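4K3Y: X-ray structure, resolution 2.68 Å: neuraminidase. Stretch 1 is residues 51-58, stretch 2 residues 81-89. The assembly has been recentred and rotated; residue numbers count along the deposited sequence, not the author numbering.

Stretch 1 (51-58) KECRRFFV
Stretch 2 81-89: SVKLGDPPT

Strand 53-58 runs antiparallel to strand 81-83, their axes 155° apart and 4.5 Å at closest approach. Register follows from the bridges: Arg55 faces Val82 as the hydrogen-bonded pair (N of Arg55 to O of Val82 2.8 Å; N of Val82 to O of Arg55 3.0 Å), flanked by the non-hydrogen-bonded pairs Arg54-Lys83 (CA-CA 4.5 Å) and Phe56-Ser81 (CA-CA 4.2 Å). Leu84 N extends the ladder to Cys53 O at 2.8 Å, with Cys53 CB 4.0 Å from Leu84 CB, just as a type II turn, Lys83 to Asp86, begins; Gly85, at phi/psi 123/-24, suits a position where a CB would jam against the preceding carbonyl.

Small, buried Ser81 (chi1 p) fits against one face of the buried Phe56 ring (chi1 m, chi2 80°): Ser81 CB lies 3.7 Å from the centroid of the Phe56 ring, 18° off the normal. Ser81 OG accepts from Arg54 NE (2.8 Å) and Arg54 NH2 (2.9 Å). One face of the Arg54 guanidinium (m, t, p, chi4 69°) lies over Val82 CA and Lys83 N, while Arg54 NH1 forms a salt bridge with Glu52 OE2 at 3.1 Å.

On the face bearing Arg55 (chi -154°, -124°, -100°, -154°) and Val82, Arg55 CB packs 3.7 Å from Val82 CG2, and Pro88 CD sits over one face of the Arg55 guanidinium, 4.0 Å from Arg55 NH2. Phe57 (chi1 p, chi2 88°) brings Phe57 CZ within 4.0 Å of Pro88 CB, its edge meeting Val82 CG1. Between the stretches 634 Å² is buried, both sides summed.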

# COMPACT_ATOMS: atom_id res chain seq x y z
N LYS C 51 11.33 -13.06 1.91
CA LYS C 51 10.20 -12.48 2.65
C LYS C 51 8.82 -12.95 2.17
O LYS C 51 7.88 -13.02 2.96
CB LYS C 51 10.27 -10.95 2.60
CG LYS C 51 11.63 -10.37 2.98
CD LYS C 51 12.06 -10.76 4.40
CE LYS C 51 13.45 -10.22 4.76
NZ LYS C 51 14.08 -10.99 5.88
N GLU C 52 8.69 -13.27 0.88
CA GLU C 52 7.38 -13.63 0.31
C GLU C 52 7.47 -14.42 -1.00
O GLU C 52 8.55 -14.57 -1.59
CB GLU C 52 6.52 -12.37 0.09
CG GLU C 52 7.25 -11.34 -0.76
CD GLU C 52 6.44 -10.08 -1.01
OE1 GLU C 52 5.48 -9.81 -0.24
OE2 GLU C 52 6.77 -9.35 -1.99
N CYS C 53 6.32 -14.91 -1.47
CA CYS C 53 6.22 -15.49 -2.80
C CYS C 53 5.54 -14.48 -3.71
O CYS C 53 4.53 -13.88 -3.32
CB CYS C 53 5.43 -16.80 -2.76
SG CYS C 53 6.40 -18.15 -2.08
N ARG C 54 6.10 -14.25 -4.90
CA ARG C 54 5.43 -13.36 -5.85
C ARG C 54 4.96 -14.09 -7.10
O ARG C 54 5.60 -15.04 -7.58
CB ARG C 54 6.28 -12.14 -6.23
CG ARG C 54 6.55 -11.18 -5.08
CD ARG C 54 7.24 -9.89 -5.52
NE ARG C 54 6.34 -8.95 -6.21
CZ ARG C 54 5.34 -8.28 -5.65
NH1 ARG C 54 5.05 -8.45 -4.36
NH2 ARG C 54 4.59 -7.44 -6.37
N ARG C 55 3.83 -13.61 -7.61
CA ARG C 55 3.22 -14.09 -8.84
C ARG C 55 3.64 -13.15 -9.97
O ARG C 55 3.11 -12.03 -10.09
CB ARG C 55 1.69 -14.04 -8.72
CG ARG C 55 0.98 -15.04 -9.60
CD ARG C 55 -0.04 -14.41 -10.52
NE ARG C 55 -1.40 -14.54 -10.00
CZ ARG C 55 -2.51 -14.55 -10.74
NH1 ARG C 55 -2.45 -14.45 -12.06
NH2 ARG C 55 -3.70 -14.66 -10.16
N PHE C 56 4.58 -13.59 -10.79
CA PHE C 56 4.97 -12.83 -11.96
C PHE C 56 4.11 -13.19 -13.16
O PHE C 56 3.66 -14.33 -13.29
CB PHE C 56 6.43 -13.06 -12.24
CG PHE C 56 7.32 -12.43 -11.24
CD1 PHE C 56 7.54 -13.05 -10.01
CD2 PHE C 56 7.90 -11.20 -11.49
CE1 PHE C 56 8.34 -12.45 -9.07
CE2 PHE C 56 8.70 -10.60 -10.56
CZ PHE C 56 8.92 -11.22 -9.35
N PHE C 57 3.90 -12.21 -14.03
CA PHE C 57 3.12 -12.42 -15.24
C PHE C 57 3.29 -11.30 -16.26
O PHE C 57 3.88 -10.24 -15.97
CB PHE C 57 1.64 -12.59 -14.91
CG PHE C 57 1.03 -11.39 -14.25
CD1 PHE C 57 0.50 -10.35 -15.02
CD2 PHE C 57 0.98 -11.29 -12.87
CE1 PHE C 57 -0.08 -9.24 -14.41
CE2 PHE C 57 0.41 -10.17 -12.25
CZ PHE C 57 -0.12 -9.15 -13.03
N VAL C 58 2.77 -11.55 -17.46
CA VAL C 58 2.70 -10.55 -18.51
C VAL C 58 1.23 -10.17 -18.70
O VAL C 58 0.36 -11.03 -18.63
CB VAL C 58 3.33 -11.07 -19.81
CG1 VAL C 58 3.18 -10.05 -20.94
CG2 VAL C 58 4.81 -11.42 -19.58
N SER C 81 4.19 -8.07 -11.26
CA SER C 81 4.15 -9.07 -10.21
C SER C 81 3.13 -8.61 -9.19
O SER C 81 2.82 -7.41 -9.13
CB SER C 81 5.53 -9.27 -9.56
OG SER C 81 5.93 -8.12 -8.84
N VAL C 82 2.59 -9.55 -8.42
CA VAL C 82 1.85 -9.25 -7.19
C VAL C 82 2.34 -10.20 -6.12
O VAL C 82 3.03 -11.18 -6.40
CB VAL C 82 0.32 -9.42 -7.34
CG1 VAL C 82 -0.24 -8.43 -8.37
CG2 VAL C 82 -0.02 -10.86 -7.71
N LYS C 83 2.02 -9.91 -4.87
CA LYS C 83 2.34 -10.85 -3.82
C LYS C 83 1.39 -12.01 -4.03
O LYS C 83 0.18 -11.79 -4.20
CB LYS C 83 2.10 -10.22 -2.46
CG LYS C 83 2.58 -11.03 -1.28
CD LYS C 83 1.87 -10.52 -0.04
CE LYS C 83 2.54 -10.98 1.24
NZ LYS C 83 1.82 -10.36 2.40
N LEU C 84 1.93 -13.23 -4.09
CA LEU C 84 1.06 -14.42 -4.23
C LEU C 84 0.03 -14.46 -3.11
O LEU C 84 0.39 -14.49 -1.93
CB LEU C 84 1.87 -15.71 -4.22
CG LEU C 84 1.02 -16.98 -4.29
CD1 LEU C 84 0.37 -17.16 -5.66
CD2 LEU C 84 1.85 -18.21 -3.92
N GLY C 85 -1.25 -14.46 -3.49
CA GLY C 85 -2.34 -14.45 -2.53
C GLY C 85 -3.23 -13.26 -2.80
O GLY C 85 -4.41 -13.24 -2.44
N ASP C 86 -2.62 -12.25 -3.44
CA ASP C 86 -3.28 -11.00 -3.78
C ASP C 86 -3.78 -11.09 -5.21
O ASP C 86 -3.13 -11.70 -6.06
CB ASP C 86 -2.29 -9.83 -3.66
CG ASP C 86 -2.04 -9.40 -2.21
OD1 ASP C 86 -2.45 -10.12 -1.27
OD2 ASP C 86 -1.42 -8.33 -2.02
N PRO C 87 -4.94 -10.48 -5.48
CA PRO C 87 -5.48 -10.41 -6.84
C PRO C 87 -4.67 -9.39 -7.65
O PRO C 87 -4.11 -8.46 -7.08
CB PRO C 87 -6.89 -9.87 -6.62
CG PRO C 87 -6.73 -8.97 -5.41
CD PRO C 87 -5.75 -9.70 -4.52
N PRO C 88 -4.60 -9.59 -8.98
CA PRO C 88 -3.96 -8.57 -9.82
C PRO C 88 -4.93 -7.45 -10.18
O PRO C 88 -5.26 -7.26 -11.35
CB PRO C 88 -3.55 -9.35 -11.07
CG PRO C 88 -4.53 -10.49 -11.14
CD PRO C 88 -4.84 -10.85 -9.71
N THR C 89 -5.37 -6.73 -9.15
CA THR C 89 -6.06 -5.46 -9.30
C THR C 89 -5.00 -4.37 -9.45
O THR C 89 -3.87 -4.55 -8.99
CB THR C 89 -6.91 -5.18 -8.06
OG1 THR C 89 -6.09 -5.27 -6.88
CG2 THR C 89 -8.04 -6.19 -7.97